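Local coordinates for protein acetylene hydratase Ahy (Pelobacter acetylenicus, PDB 2E7Z) that catalyses the hydration of acetylene to acetaldehyde without net redox change, carrying a tungsten-bis(molybdopterin guanine dinucleotide) cofactor and a [4Fe-4S] cluster, at residues 68-73 with 449-454; 404-409 with 431-436; 463-468 with 515-520; 475-480 with 529-534. All coordinates share one frame; numbering follows the deposited sequence.

Interaction 1: 68-73 with 449-454; sequences SKRGEQ and LADYVL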
loop_
_atom_site.group_PDB
_atom_site.type_symbol
_atom_site.label_atom_id
_atom_site.label_comp_id
_atom_site.label_asym_id
_atom_site.label_seq_id
_atom_site.Cartn_x
_atom_site.Cartn_y
_atom_site.Cartn_z
ATOM N N SER A 68 -18.143 -6.273 -29.121
ATOM C CA SER A 68 -18.274 -7.713 -29.253
ATOM C C SER A 68 -17.047 -8.446 -28.690
ATOM O O SER A 68 -16.989 -9.679 -28.725
ATOM C CB SER A 68 -18.477 -8.111 -30.714
ATOM O OG SER A 68 -17.412 -7.621 -31.486
ATOM N N LYS A 69 -16.056 -7.701 -28.206
ATOM C CA LYS A 69 -14.871 -8.319 -27.590
ATOM C C LYS A 69 -14.424 -7.480 -26.397
ATOM O O LYS A 69 -14.412 -6.252 -26.467
ATOM C CB LYS A 69 -13.734 -8.476 -28.611
ATOM C CG LYS A 69 -12.553 -9.334 -28.087
ATOM C CD LYS A 69 -11.491 -9.505 -29.150
ATOM C CE LYS A 69 -10.299 -10.298 -28.624
ATOM N NZ LYS A 69 -9.324 -10.543 -29.736
ATOM N N ARG A 70 -14.023 -8.130 -25.301
ATOM C CA ARG A 70 -13.536 -7.373 -24.166
ATOM C C ARG A 70 -12.321 -6.554 -24.593
ATOM O O ARG A 70 -11.450 -7.071 -25.296
ATOM C CB ARG A 70 -13.174 -8.318 -23.014
ATOM C CG ARG A 70 -12.718 -7.565 -21.796
ATOM C CD ARG A 70 -12.518 -8.471 -20.584
ATOM N NE ARG A 70 -13.693 -9.298 -20.307
ATOM C CZ ARG A 70 -14.825 -8.857 -19.761
ATOM N NH1 ARG A 70 -14.968 -7.575 -19.439
ATOM N NH2 ARG A 70 -15.816 -9.732 -19.484
ATOM N N GLY A 71 -12.276 -5.302 -24.144
ATOM C CA GLY A 71 -11.239 -4.332 -24.567
ATOM C C GLY A 71 -11.573 -3.472 -25.764
ATOM O O GLY A 71 -10.876 -2.508 -26.006
ATOM N N GLU A 72 -12.634 -3.819 -26.471
ATOM C CA GLU A 72 -13.098 -2.953 -27.576
ATOM C C GLU A 72 -13.744 -1.697 -27.008
ATOM O O GLU A 72 -14.610 -1.795 -26.125
ATOM C CB GLU A 72 -14.102 -3.697 -28.441
ATOM C CG GLU A 72 -14.658 -2.865 -29.602
ATOM C CD GLU A 72 -15.763 -3.593 -30.350
ATOM O OE1 GLU A 72 -15.902 -4.829 -30.186
ATOM O OE2 GLU A 72 -16.493 -2.924 -31.106
ATOM N N GLN A 73 -13.334 -0.531 -27.505
ATOM C CA GLN A 73 -13.811 0.718 -26.925
ATOM C C GLN A 73 -15.122 1.159 -27.575
ATOM O O GLN A 73 -15.157 2.096 -28.396
ATOM C CB GLN A 73 -12.728 1.797 -27.017
ATOM C CG GLN A 73 -11.454 1.368 -26.265
ATOM C CD GLN A 73 -11.734 1.009 -24.807
ATOM O OE1 GLN A 73 -12.112 1.879 -24.019
ATOM N NE2 GLN A 73 -11.576 -0.275 -24.446
ATOM N N LEU A 449 -11.132 -2.483 -20.009
ATOM C CA LEU A 449 -11.357 -3.938 -20.053
ATOM C C LEU A 449 -12.656 -4.357 -19.387
ATOM O O LEU A 449 -12.944 -5.556 -19.270
ATOM C CB LEU A 449 -10.149 -4.666 -19.429
ATOM C CG LEU A 449 -8.880 -4.611 -20.296
ATOM C CD1 LEU A 449 -7.588 -4.736 -19.490
ATOM C CD2 LEU A 449 -8.926 -5.638 -21.411
ATOM N N ALA A 450 -13.470 -3.382 -18.979
ATOM C CA ALA A 450 -14.664 -3.688 -18.224
ATOM C C ALA A 450 -15.890 -3.940 -19.092
ATOM O O ALA A 450 -15.932 -3.506 -20.241
ATOM C CB ALA A 450 -14.937 -2.604 -17.207
ATOM N N ASP A 451 -16.884 -4.624 -18.511
ATOM C CA ASP A 451 -18.246 -4.656 -19.079
ATOM C C ASP A 451 -19.014 -3.394 -18.694
ATOM O O ASP A 451 -19.862 -2.901 -19.454
ATOM C CB ASP A 451 -18.993 -5.887 -18.598
ATOM C CG ASP A 451 -18.354 -7.146 -19.112
ATOM O OD1 ASP A 451 -18.564 -7.503 -20.297
ATOM O OD2 ASP A 451 -17.629 -7.791 -18.349
ATOM N N TYR A 452 -18.737 -2.875 -17.502
ATOM C CA TYR A 452 -19.410 -1.693 -16.952
ATOM C C TYR A 452 -18.410 -0.833 -16.235
ATOM O O TYR A 452 -17.616 -1.364 -15.410
ATOM C CB TYR A 452 -20.529 -2.070 -15.941
ATOM C CG TYR A 452 -21.583 -2.971 -16.539
ATOM C CD1 TYR A 452 -21.422 -4.357 -16.530
ATOM C CD2 TYR A 452 -22.716 -2.425 -17.162
ATOM C CE1 TYR A 452 -22.342 -5.204 -17.101
ATOM C CE2 TYR A 452 -23.652 -3.245 -17.783
ATOM C CZ TYR A 452 -23.445 -4.630 -17.753
ATOM O OH TYR A 452 -24.358 -5.456 -18.365
ATOM N N VAL A 453 -18.452 0.470 -16.532
ATOM C CA VAL A 453 -17.633 1.430 -15.818
ATOM C C VAL A 453 -18.596 2.301 -15.037
ATOM O O VAL A 453 -19.544 2.859 -15.607
ATOM C CB VAL A 453 -16.761 2.244 -16.769
ATOM C CG1 VAL A 453 -15.904 3.281 -15.991
ATOM C CG2 VAL A 453 -15.850 1.309 -17.575
ATOM N N LEU A 454 -18.394 2.367 -13.726
ATOM C CA LEU A 454 -19.319 3.058 -12.831
ATOM C C LEU A 454 -18.643 4.262 -12.240
ATOM O O LEU A 454 -17.527 4.170 -11.794
ATOM C CB LEU A 454 -19.831 2.135 -11.729
ATOM C CG LEU A 454 -20.542 0.891 -12.246
ATOM C CD1 LEU A 454 -20.920 0.046 -11.041
ATOM C CD2 LEU A 454 -21.789 1.266 -13.018
HETATM O O HOH W 1 -13.937 -3.884 -22.315
#
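Arg70 grips Asp451 and the carbonyl of Leu449 with the end of its guanidinium. It projects from a type II beta turn, Lys69 to Glu72, in the connection between strands 63-65 and 75-77, and meets the loop that leads into strand 452-455 of the same mixed sheet. Two nitrogens converge on one carboxylate oxygen of Asp451: NH1 and NH2 of Arg70 each lie 2.9 Å from Asp451 OD2, forming a salt bridge. The guanidinium and carboxylate planes stand 87° apart. NH2 takes the syn lone pair of OD2, while NH1 comes from above the carboxylate plane. NH1 also donates to Leu449 O (2.9 Å), near the guanidinium plane. A bend at chi3 (-52°) places the Arg70 NE after an otherwise extended start to the chain, and CG and CD lie against that same carbonyl, each 3.2 Å from Leu449 O. Val436 N of strand 435-440 also donates to Asp451 OD2, and Arg70 NH2 also donates to Gln433 O in the loop just before that strand.

Gly71 sits at the turn position with a positive phi (92°), where a side chain would press on the preceding carbonyl. Its CA packs on Leu449 CD2, and Leu449 in turn lies against helix 423-431. A water joins the two backbones, accepting from Gly71 N at 2.8 Å and donating to Ala450 O at 2.9 Å.

Interaction 2: 404-409 with 431-436; sequences YPVKAF and MNQDLV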
loop_
_atom_site.group_PDB
_atom_site.type_symbol
_atom_site.label_atom_id
_atom_site.label_comp_id
_atom_site.label_asym_id
_atom_site.label_seq_id
_atom_site.Cartn_x
_atom_site.Cartn_y
_atom_site.Cartn_z
ATOM N N TYR A 404 -9.141 -23.119 -9.473
ATOM C CA TYR A 404 -10.535 -23.077 -9.862
ATOM C C TYR A 404 -10.805 -21.760 -10.552
ATOM O O TYR A 404 -10.000 -20.826 -10.428
ATOM C CB TYR A 404 -11.468 -23.250 -8.652
ATOM C CG TYR A 404 -11.275 -22.259 -7.509
ATOM C CD1 TYR A 404 -11.806 -20.972 -7.580
ATOM C CD2 TYR A 404 -10.607 -22.641 -6.346
ATOM C CE1 TYR A 404 -11.646 -20.069 -6.546
ATOM C CE2 TYR A 404 -10.440 -21.752 -5.294
ATOM C CZ TYR A 404 -10.970 -20.455 -5.414
ATOM O OH TYR A 404 -10.865 -19.552 -4.370
ATOM N N PRO A 405 -11.911 -21.706 -11.313
ATOM C CA PRO A 405 -12.139 -20.470 -12.054
ATOM C C PRO A 405 -12.572 -19.270 -11.241
ATOM O O PRO A 405 -13.392 -19.375 -10.350
ATOM C CB PRO A 405 -13.263 -20.839 -13.038
ATOM C CG PRO A 405 -13.452 -22.301 -12.949
ATOM C CD PRO A 405 -12.849 -22.778 -11.679
ATOM N N VAL A 406 -12.016 -18.120 -11.599
ATOM C CA VAL A 406 -12.528 -16.817 -11.165
ATOM C C VAL A 406 -13.022 -16.144 -12.445
ATOM O O VAL A 406 -12.280 -16.091 -13.437
ATOM C CB VAL A 406 -11.438 -15.978 -10.498
ATOM C CG1 VAL A 406 -11.890 -14.517 -10.296
ATOM C CG2 VAL A 406 -11.048 -16.610 -9.174
ATOM N N LYS A 407 -14.288 -15.725 -12.453
ATOM C CA LYS A 407 -14.963 -15.314 -13.673
ATOM C C LYS A 407 -15.674 -13.992 -13.549
ATOM O O LYS A 407 -16.123 -13.484 -14.572
ATOM C CB LYS A 407 -15.969 -16.401 -14.112
ATOM C CG LYS A 407 -15.248 -17.647 -14.634
ATOM C CD LYS A 407 -14.626 -17.405 -16.007
ATOM C CE LYS A 407 -13.965 -18.678 -16.498
ATOM N NZ LYS A 407 -13.414 -18.416 -17.826
ATOM N N ALA A 408 -15.788 -13.445 -12.338
ATOM C CA ALA A 408 -16.255 -12.067 -12.155
ATOM C C ALA A 408 -15.175 -11.288 -11.424
ATOM O O ALA A 408 -14.576 -11.826 -10.494
ATOM C CB ALA A 408 -17.576 -11.996 -11.374
ATOM N N PHE A 409 -14.954 -10.033 -11.812
ATOM C CA PHE A 409 -13.891 -9.237 -11.231
ATOM C C PHE A 409 -14.345 -7.786 -11.071
ATOM O O PHE A 409 -14.813 -7.156 -12.034
ATOM C CB PHE A 409 -12.616 -9.370 -12.065
ATOM C CG PHE A 409 -11.416 -8.649 -11.485
ATOM C CD1 PHE A 409 -11.115 -7.324 -11.806
ATOM C CD2 PHE A 409 -10.578 -9.331 -10.595
ATOM C CE1 PHE A 409 -9.983 -6.701 -11.255
ATOM C CE2 PHE A 409 -9.420 -8.708 -10.084
ATOM C CZ PHE A 409 -9.156 -7.403 -10.378
ATOM N N MET A 431 -8.967 -10.759 -19.508
ATOM C CA MET A 431 -9.545 -11.207 -20.784
ATOM C C MET A 431 -10.302 -12.543 -20.658
ATOM O O MET A 431 -11.090 -12.877 -21.539
ATOM C CB MET A 431 -8.466 -11.292 -21.879
ATOM C CG MET A 431 -7.940 -9.928 -22.322
ATOM S SD MET A 431 -9.245 -8.935 -23.075
ATOM C CE MET A 431 -9.668 -9.922 -24.520
ATOM N N ASN A 432 -10.096 -13.285 -19.574
ATOM C CA ASN A 432 -10.820 -14.550 -19.380
ATOM C C ASN A 432 -12.041 -14.409 -18.467
ATOM O O ASN A 432 -12.666 -15.403 -18.142
ATOM C CB ASN A 432 -9.856 -15.605 -18.831
ATOM C CG ASN A 432 -10.361 -17.023 -19.012
ATOM O OD1 ASN A 432 -10.147 -17.879 -18.143
ATOM N ND2 ASN A 432 -10.970 -17.299 -20.121
ATOM N N GLN A 433 -12.380 -13.177 -18.092
ATOM C CA GLN A 433 -13.546 -12.908 -17.238
ATOM C C GLN A 433 -14.843 -12.904 -18.009
ATOM O O GLN A 433 -14.869 -12.529 -19.170
ATOM C CB GLN A 433 -13.389 -11.568 -16.492
ATOM C CG GLN A 433 -12.190 -11.509 -15.550
ATOM C CD GLN A 433 -12.222 -12.693 -14.595
ATOM O OE1 GLN A 433 -12.984 -12.691 -13.640
ATOM N NE2 GLN A 433 -11.417 -13.721 -14.869
ATOM N N ASP A 434 -15.908 -13.343 -17.334
ATOM C CA ASP A 434 -17.266 -13.218 -17.875
ATOM C C ASP A 434 -17.908 -11.885 -17.468
ATOM O O ASP A 434 -18.778 -11.383 -18.172
ATOM C CB ASP A 434 -18.129 -14.379 -17.377
ATOM C CG ASP A 434 -17.730 -15.695 -17.976
ATOM O OD1 ASP A 434 -17.210 -15.711 -19.112
ATOM O OD2 ASP A 434 -17.957 -16.715 -17.310
ATOM N N LEU A 435 -17.444 -11.281 -16.373
ATOM C CA LEU A 435 -17.960 -9.996 -15.900
ATOM C C LEU A 435 -16.855 -9.200 -15.256
ATOM O O LEU A 435 -16.217 -9.696 -14.333
ATOM C CB LEU A 435 -19.085 -10.193 -14.876
ATOM C CG LEU A 435 -19.646 -8.936 -14.193
ATOM C CD1 LEU A 435 -20.352 -8.008 -15.190
ATOM C CD2 LEU A 435 -20.637 -9.313 -13.119
ATOM N N VAL A 436 -16.643 -7.974 -15.729
ATOM C CA VAL A 436 -15.698 -7.047 -15.100
ATOM C C VAL A 436 -16.421 -5.741 -14.852
ATOM O O VAL A 436 -17.065 -5.187 -15.772
ATOM C CB VAL A 436 -14.451 -6.812 -15.971
ATOM C CG1 VAL A 436 -13.508 -5.732 -15.407
ATOM C CG2 VAL A 436 -13.739 -8.125 -16.217
HETATM O O HOH W 2 -12.440 -19.366 -20.541
HETATM O O HOH W 3 -16.690 -18.812 -18.688
#
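The carboxamide of Gln433 is the flat group at the heart of this contact, lodged against the backbone of Val406 and Lys407 where a beta-alpha-beta unit (strand 408-412, helix 423-431, strand 435-440) begins its parallel pairing. Its NE2 donates to Val406 O at 2.9 Å, from 42° above that carbonyl's plane, and also to Gly429 O. OE1 is pressed close to the next peptide, 3.0 Å from Lys407 C. A bend at chi2 (-53°) turns Gln433 CD back toward this peptide, and its CG lies near Phe409 CB.

Beyond the amide, the strands come together. Lys407 O accepts two backbone bonds, from Asp434 N (2.8 Å) and Leu435 N (3.1 Å), and Phe409 N then donates to Leu435 O. Ala408 and Leu435 put their CB atoms on one face of the sheet, Phe409 and Val436 on the other.

The Lys407 chain runs past Asp434 OD2, with CD 3.6 Å from it, and its NZ donates to Asn432 O at 3.1 Å. The strongest partner of Lys407 NZ is Glu401 OE2, and a bound sodium ion lies about 4 Å from the nearest atom of the Lys407 side chain. A water accepts from Asn432 ND2 at 2.6 Å and takes a weak bond from Lys407 NZ.

Interaction 3: 463-468 with 515-520; sequences PVVQPN and ELINYR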
loop_
_atom_site.group_PDB
_atom_site.type_symbol
_atom_site.label_atom_id
_atom_site.label_comp_id
_atom_site.label_asym_id
_atom_site.label_seq_id
_atom_site.Cartn_x
_atom_site.Cartn_y
_atom_site.Cartn_z
ATOM N N PRO A 463 -18.445 13.419 2.606
ATOM C CA PRO A 463 -17.987 13.419 3.996
ATOM C C PRO A 463 -17.199 12.133 4.257
ATOM O O PRO A 463 -17.435 11.127 3.578
ATOM C CB PRO A 463 -19.288 13.370 4.775
ATOM C CG PRO A 463 -20.201 12.545 3.911
ATOM C CD PRO A 463 -19.832 12.918 2.480
ATOM N N VAL A 464 -16.303 12.160 5.227
ATOM C CA VAL A 464 -15.604 10.945 5.667
ATOM C C VAL A 464 -15.403 10.967 7.171
ATOM O O VAL A 464 -14.984 11.979 7.732
ATOM C CB VAL A 464 -14.192 10.812 5.003
ATOM C CG1 VAL A 464 -13.487 9.536 5.488
ATOM C CG2 VAL A 464 -14.283 10.790 3.492
ATOM N N VAL A 465 -15.717 9.840 7.806
ATOM C CA VAL A 465 -15.240 9.573 9.154
ATOM C C VAL A 465 -14.065 8.613 9.040
ATOM O O VAL A 465 -14.167 7.571 8.399
ATOM C CB VAL A 465 -16.358 8.936 10.026
ATOM C CG1 VAL A 465 -15.801 8.329 11.334
ATOM C CG2 VAL A 465 -17.433 9.971 10.337
ATOM N N GLN A 466 -12.959 8.975 9.684
ATOM C CA GLN A 466 -11.777 8.105 9.739
ATOM C C GLN A 466 -11.706 7.426 11.104
ATOM O O GLN A 466 -12.405 7.832 12.031
ATOM C CB GLN A 466 -10.522 8.948 9.531
ATOM C CG GLN A 466 -10.465 9.500 8.116
ATOM C CD GLN A 466 -9.110 10.062 7.747
ATOM O OE1 GLN A 466 -8.497 10.758 8.544
ATOM N NE2 GLN A 466 -8.641 9.768 6.521
ATOM N N PRO A 467 -10.822 6.422 11.266
ATOM C CA PRO A 467 -9.875 5.911 10.264
ATOM C C PRO A 467 -10.449 4.827 9.354
ATOM O O PRO A 467 -11.282 4.029 9.793
ATOM C CB PRO A 467 -8.760 5.318 11.132
ATOM C CG PRO A 467 -9.498 4.795 12.371
ATOM C CD PRO A 467 -10.626 5.810 12.597
ATOM N N ASN A 468 -10.004 4.815 8.094
ATOM C CA ASN A 468 -10.416 3.778 7.156
ATOM C C ASN A 468 -9.389 2.713 6.836
ATOM O O ASN A 468 -9.623 1.825 6.010
ATOM C CB ASN A 468 -10.984 4.452 5.940
ATOM C CG ASN A 468 -12.272 5.178 6.295
ATOM O OD1 ASN A 468 -12.344 6.415 6.291
ATOM N ND2 ASN A 468 -13.268 4.403 6.709
ATOM N N GLU A 515 -26.325 7.208 6.644
ATOM C CA GLU A 515 -26.774 6.338 7.739
ATOM C C GLU A 515 -25.668 5.404 8.219
ATOM O O GLU A 515 -25.551 5.098 9.412
ATOM C CB GLU A 515 -28.005 5.528 7.319
ATOM C CG GLU A 515 -29.280 6.346 7.219
ATOM C CD GLU A 515 -30.553 5.507 7.074
ATOM O OE1 GLU A 515 -30.526 4.263 7.184
ATOM O OE2 GLU A 515 -31.591 6.149 6.825
ATOM N N LEU A 516 -24.862 4.922 7.285
ATOM C CA LEU A 516 -23.734 4.065 7.610
ATOM C C LEU A 516 -22.660 4.820 8.403
ATOM O O LEU A 516 -22.139 4.283 9.400
ATOM C CB LEU A 516 -23.181 3.483 6.309
ATOM C CG LEU A 516 -21.905 2.629 6.438
ATOM C CD1 LEU A 516 -22.128 1.433 7.392
ATOM C CD2 LEU A 516 -21.523 2.125 5.056
ATOM N N ILE A 517 -22.368 6.061 8.000
ATOM C CA ILE A 517 -21.510 6.939 8.805
ATOM C C ILE A 517 -22.060 7.078 10.238
ATOM O O ILE A 517 -21.332 6.915 11.216
ATOM C CB ILE A 517 -21.312 8.328 8.118
ATOM C CG1 ILE A 517 -20.367 8.206 6.909
ATOM C CG2 ILE A 517 -20.796 9.333 9.140
ATOM C CD1 ILE A 517 -20.380 9.446 5.968
ATOM N N ASN A 518 -23.347 7.346 10.365
ATOM C CA ASN A 518 -23.918 7.529 11.693
ATOM C C ASN A 518 -23.837 6.255 12.497
ATOM O O ASN A 518 -23.694 6.318 13.720
ATOM C CB ASN A 518 -25.354 8.046 11.581
ATOM C CG ASN A 518 -25.399 9.513 11.271
ATOM O OD1 ASN A 518 -24.495 10.248 11.639
ATOM N ND2 ASN A 518 -26.457 9.950 10.594
ATOM N N TYR A 519 -23.901 5.110 11.823
ATOM C CA TYR A 519 -23.695 3.832 12.522
ATOM C C TYR A 519 -22.242 3.666 13.004
ATOM O O TYR A 519 -21.996 3.298 14.155
ATOM C CB TYR A 519 -24.112 2.649 11.635
ATOM C CG TYR A 519 -23.897 1.304 12.332
ATOM C CD1 TYR A 519 -24.615 0.949 13.472
ATOM C CD2 TYR A 519 -22.942 0.398 11.854
ATOM C CE1 TYR A 519 -24.375 -0.263 14.111
ATOM C CE2 TYR A 519 -22.715 -0.822 12.475
ATOM C CZ TYR A 519 -23.438 -1.140 13.597
ATOM O OH TYR A 519 -23.192 -2.348 14.221
ATOM N N ARG A 520 -21.278 3.976 12.130
ATOM C CA ARG A 520 -19.874 3.910 12.510
ATOM C C ARG A 520 -19.606 4.726 13.790
ATOM O O ARG A 520 -18.886 4.267 14.678
ATOM C CB ARG A 520 -19.026 4.387 11.322
ATOM C CG ARG A 520 -17.538 4.539 11.537
ATOM C CD ARG A 520 -16.801 3.184 11.589
ATOM N NE ARG A 520 -15.356 3.439 11.433
ATOM C CZ ARG A 520 -14.362 2.846 12.103
ATOM N NH1 ARG A 520 -14.563 1.928 13.064
ATOM N NH2 ARG A 520 -13.127 3.238 11.845
HETATM O O HOH W 4 -14.121 4.926 9.409
#
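Ile517 makes the tight half of this contact, meeting two side chains of the 463-468 segment with separate branches. Its CD1 comes within 3.7 Å of Pro463 CG, and its CG2 within 3.6 Å of Val465 CG2, the Ile517 chain crossing each partner at a slant. Ile517 CG2 is anti to the backbone N, which turns it to Val465; CD1, nearly anti about chi2 (166°), carries the other branch to Pro463. Trp528, from helix 528-531, touches all three residues and extends the apolar cluster.

The 463-468 segment is part of the irregular connection between strands 452-455 and 474-476, and it lies along one side of helix 513-520, a packing of loop on helix.

Toward Arg520, one helical turn on, the fit is looser and partly carried by water. Val465 CG1 is 4.2 Å from Arg520 CG. A bend at chi2 (75°) places Arg520 CD; farther out, the guanidinium meets the cis-linked Pro467, where NH2 makes a weak bond to Pro467 O (2.9 Å, N-H...O angle 125°). NH1 binds Val332 O. A water lying in the guanidinium plane accepts from Arg520 NE at 2.8 Å and donates to both Val465 O (2.8 Å) and Pro467 O (3.0 Å).

Interaction 4: 475-480 with 529-534; sequences GNTSQQ and EEYQKQ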
loop_
_atom_site.group_PDB
_atom_site.type_symbol
_atom_site.label_atom_id
_atom_site.label_comp_id
_atom_site.label_asym_id
_atom_site.label_seq_id
_atom_site.Cartn_x
_atom_site.Cartn_y
_atom_site.Cartn_z
ATOM N N GLY A 475 -8.914 9.446 14.208
ATOM C CA GLY A 475 -9.594 9.754 12.949
ATOM C C GLY A 475 -9.707 11.249 12.773
ATOM O O GLY A 475 -10.031 11.956 13.727
ATOM N N ASN A 476 -9.411 11.727 11.565
ATOM C CA ASN A 476 -9.749 13.099 11.159
ATOM C C ASN A 476 -11.072 13.138 10.412
ATOM O O ASN A 476 -11.312 12.330 9.523
ATOM C CB ASN A 476 -8.652 13.689 10.262
ATOM C CG ASN A 476 -7.346 13.920 11.009
ATOM O OD1 ASN A 476 -6.260 13.631 10.505
ATOM N ND2 ASN A 476 -7.453 14.401 12.227
ATOM N N THR A 477 -11.925 14.087 10.765
ATOM C CA THR A 477 -13.150 14.295 9.998
ATOM C C THR A 477 -12.881 15.043 8.687
ATOM O O THR A 477 -11.985 15.882 8.615
ATOM C CB THR A 477 -14.181 15.067 10.842
ATOM O OG1 THR A 477 -13.579 16.300 11.279
ATOM C CG2 THR A 477 -14.597 14.248 12.057
ATOM N N SER A 478 -13.675 14.710 7.674
ATOM C CA SER A 478 -13.641 15.373 6.390
ATOM C C SER A 478 -15.026 15.872 6.029
ATOM O O SER A 478 -15.964 15.087 5.938
ATOM C CB SER A 478 -13.161 14.404 5.321
ATOM O OG SER A 478 -12.884 15.129 4.146
ATOM N N GLN A 479 -15.160 17.174 5.811
ATOM C CA GLN A 479 -16.438 17.728 5.389
ATOM C C GLN A 479 -16.625 17.604 3.901
ATOM O O GLN A 479 -15.643 17.694 3.133
ATOM C CB GLN A 479 -16.519 19.189 5.819
ATOM C CG GLN A 479 -16.422 19.389 7.329
ATOM C CD GLN A 479 -16.678 20.826 7.689
ATOM O OE1 GLN A 479 -15.872 21.705 7.394
ATOM N NE2 GLN A 479 -17.840 21.082 8.258
ATOM N N GLN A 480 -17.888 17.435 3.500
ATOM C CA GLN A 480 -18.268 17.471 2.096
ATOM C C GLN A 480 -18.256 18.909 1.561
ATOM O O GLN A 480 -18.930 19.776 2.127
ATOM C CB GLN A 480 -19.656 16.904 1.945
ATOM C CG GLN A 480 -20.097 16.742 0.520
ATOM C CD GLN A 480 -21.414 16.022 0.379
ATOM O OE1 GLN A 480 -22.022 15.600 1.372
ATOM N NE2 GLN A 480 -21.849 15.843 -0.852
ATOM N N GLU A 529 -23.711 15.617 11.648
ATOM C CA GLU A 529 -23.741 17.075 11.706
ATOM C C GLU A 529 -22.926 17.614 12.872
ATOM O O GLU A 529 -22.176 18.577 12.728
ATOM C CB GLU A 529 -25.186 17.597 11.759
ATOM C CG GLU A 529 -25.247 19.071 12.051
ATOM C CD GLU A 529 -26.586 19.711 11.745
ATOM O OE1 GLU A 529 -27.556 18.993 11.407
ATOM O OE2 GLU A 529 -26.658 20.955 11.846
ATOM N N GLU A 530 -23.054 16.970 14.034
ATOM C CA GLU A 530 -22.299 17.379 15.206
ATOM C C GLU A 530 -20.853 16.846 15.184
ATOM O O GLU A 530 -19.906 17.579 15.486
ATOM C CB GLU A 530 -23.015 16.885 16.459
ATOM C CG GLU A 530 -22.344 17.287 17.766
ATOM C CD GLU A 530 -23.080 16.793 19.026
ATOM O OE1 GLU A 530 -24.076 16.018 18.929
ATOM O OE2 GLU A 530 -22.658 17.199 20.134
ATOM N N TYR A 531 -20.696 15.599 14.764
ATOM C CA TYR A 531 -19.407 14.933 14.795
ATOM C C TYR A 531 -18.364 15.674 13.979
ATOM O O TYR A 531 -17.220 15.760 14.399
ATOM C CB TYR A 531 -19.552 13.517 14.257
ATOM C CG TYR A 531 -18.389 12.614 14.570
ATOM C CD1 TYR A 531 -18.288 11.975 15.808
ATOM C CD2 TYR A 531 -17.411 12.348 13.615
ATOM C CE1 TYR A 531 -17.239 11.117 16.100
ATOM C CE2 TYR A 531 -16.358 11.492 13.890
ATOM C CZ TYR A 531 -16.268 10.880 15.138
ATOM O OH TYR A 531 -15.234 10.009 15.434
ATOM N N GLN A 532 -18.758 16.197 12.813
ATOM C CA GLN A 532 -17.786 16.783 11.881
ATOM C C GLN A 532 -17.233 18.103 12.374
ATOM O O GLN A 532 -16.291 18.626 11.776
ATOM C CB GLN A 532 -18.436 17.007 10.523
ATOM C CG GLN A 532 -19.467 18.137 10.536
ATOM C CD GLN A 532 -20.207 18.210 9.247
ATOM O OE1 GLN A 532 -19.816 18.937 8.318
ATOM N NE2 GLN A 532 -21.259 17.399 9.151
ATOM N N LYS A 533 -17.814 18.637 13.449
ATOM C CA LYS A 533 -17.410 19.944 13.946
ATOM C C LYS A 533 -16.049 19.920 14.637
ATOM O O LYS A 533 -15.428 20.965 14.806
ATOM C CB LYS A 533 -18.497 20.559 14.834
ATOM C CG LYS A 533 -19.767 20.914 14.050
ATOM C CD LYS A 533 -20.851 21.446 14.982
ATOM C CE LYS A 533 -22.105 21.793 14.196
ATOM N NZ LYS A 533 -23.165 22.396 15.059
ATOM N N GLN A 534 -15.591 18.738 15.041
ATOM C CA GLN A 534 -14.287 18.601 15.653
ATOM C C GLN A 534 -13.344 17.957 14.657
ATOM O O GLN A 534 -13.733 17.030 13.944
ATOM C CB GLN A 534 -14.425 17.722 16.880
ATOM C CG GLN A 534 -13.108 17.495 17.611
ATOM C CD GLN A 534 -13.275 16.850 18.982
ATOM O OE1 GLN A 534 -14.109 17.271 19.781
ATOM N NE2 GLN A 534 -12.456 15.846 19.272
HETATM O O HOH W 5 -20.009 17.306 5.567
#
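Gln479 and Gln532 are joined amide to amide, Gln479 NE2 donating to Gln532 OE1 at 2.9 Å. The bond is fairly straight, with an N-H...O angle of 162°, and the donor lies in the acceptor's carbonyl plane on a lone pair, although the two amides are turned 89° from each other. Gln532 CG sits between its own backbone N and carbonyl carbon (chi1 70°), and the chain extends from there toward Gln479.

The remaining atoms of both amides have partners. Gln479 OE1 accepts from His3 N, and Gln532 NE2 donates to Trp528 O. A water donates a second bond to Gln532 OE1 (3.2 Å) and accepts from Gln480 N (3.0 Å). The backbone Gln532 O is bound by His3 NE2.

Thr477 OG1 lies 2.8 Å from Gln534 O as a hydrogen-bond donor, but the hydroxyl crowds another atom in the model, so its exact place is doubtful. Its methyl CG2 lies 3.7 Å from Tyr531 CD2.

Helix 528-531 and the type I turn from Tyr531 to Gln534 lead on to strand 536-538, which pairs antiparallel with strand 474-476; Tyr531 stacks on Tyr537 of that strand, while strand 2-5 lies beside Ser478 and Gln479.

From the N terminus, residues 68-73 come first, and interaction 1 closes a loop of some 375 residues when 449-454 arrives. Nested inside it, interaction 2 closes the short loop from 404-409 to 431-436. The two touch, with Asp451 N bonded to Val436 O, because strands 435-440 and 452-455 are neighbours in one sheet. The chain then leaves that sheet. Residues 463-468 and 475-480 come next, followed by 515-520 and 529-534, so interactions 3 and 4 cross. They also touch, through Val464 O and Ser478 N. Together they fasten successive helices 513-520 and 528-531 to one run of chain, about 16 Å or more, nearest atoms, from the first pair.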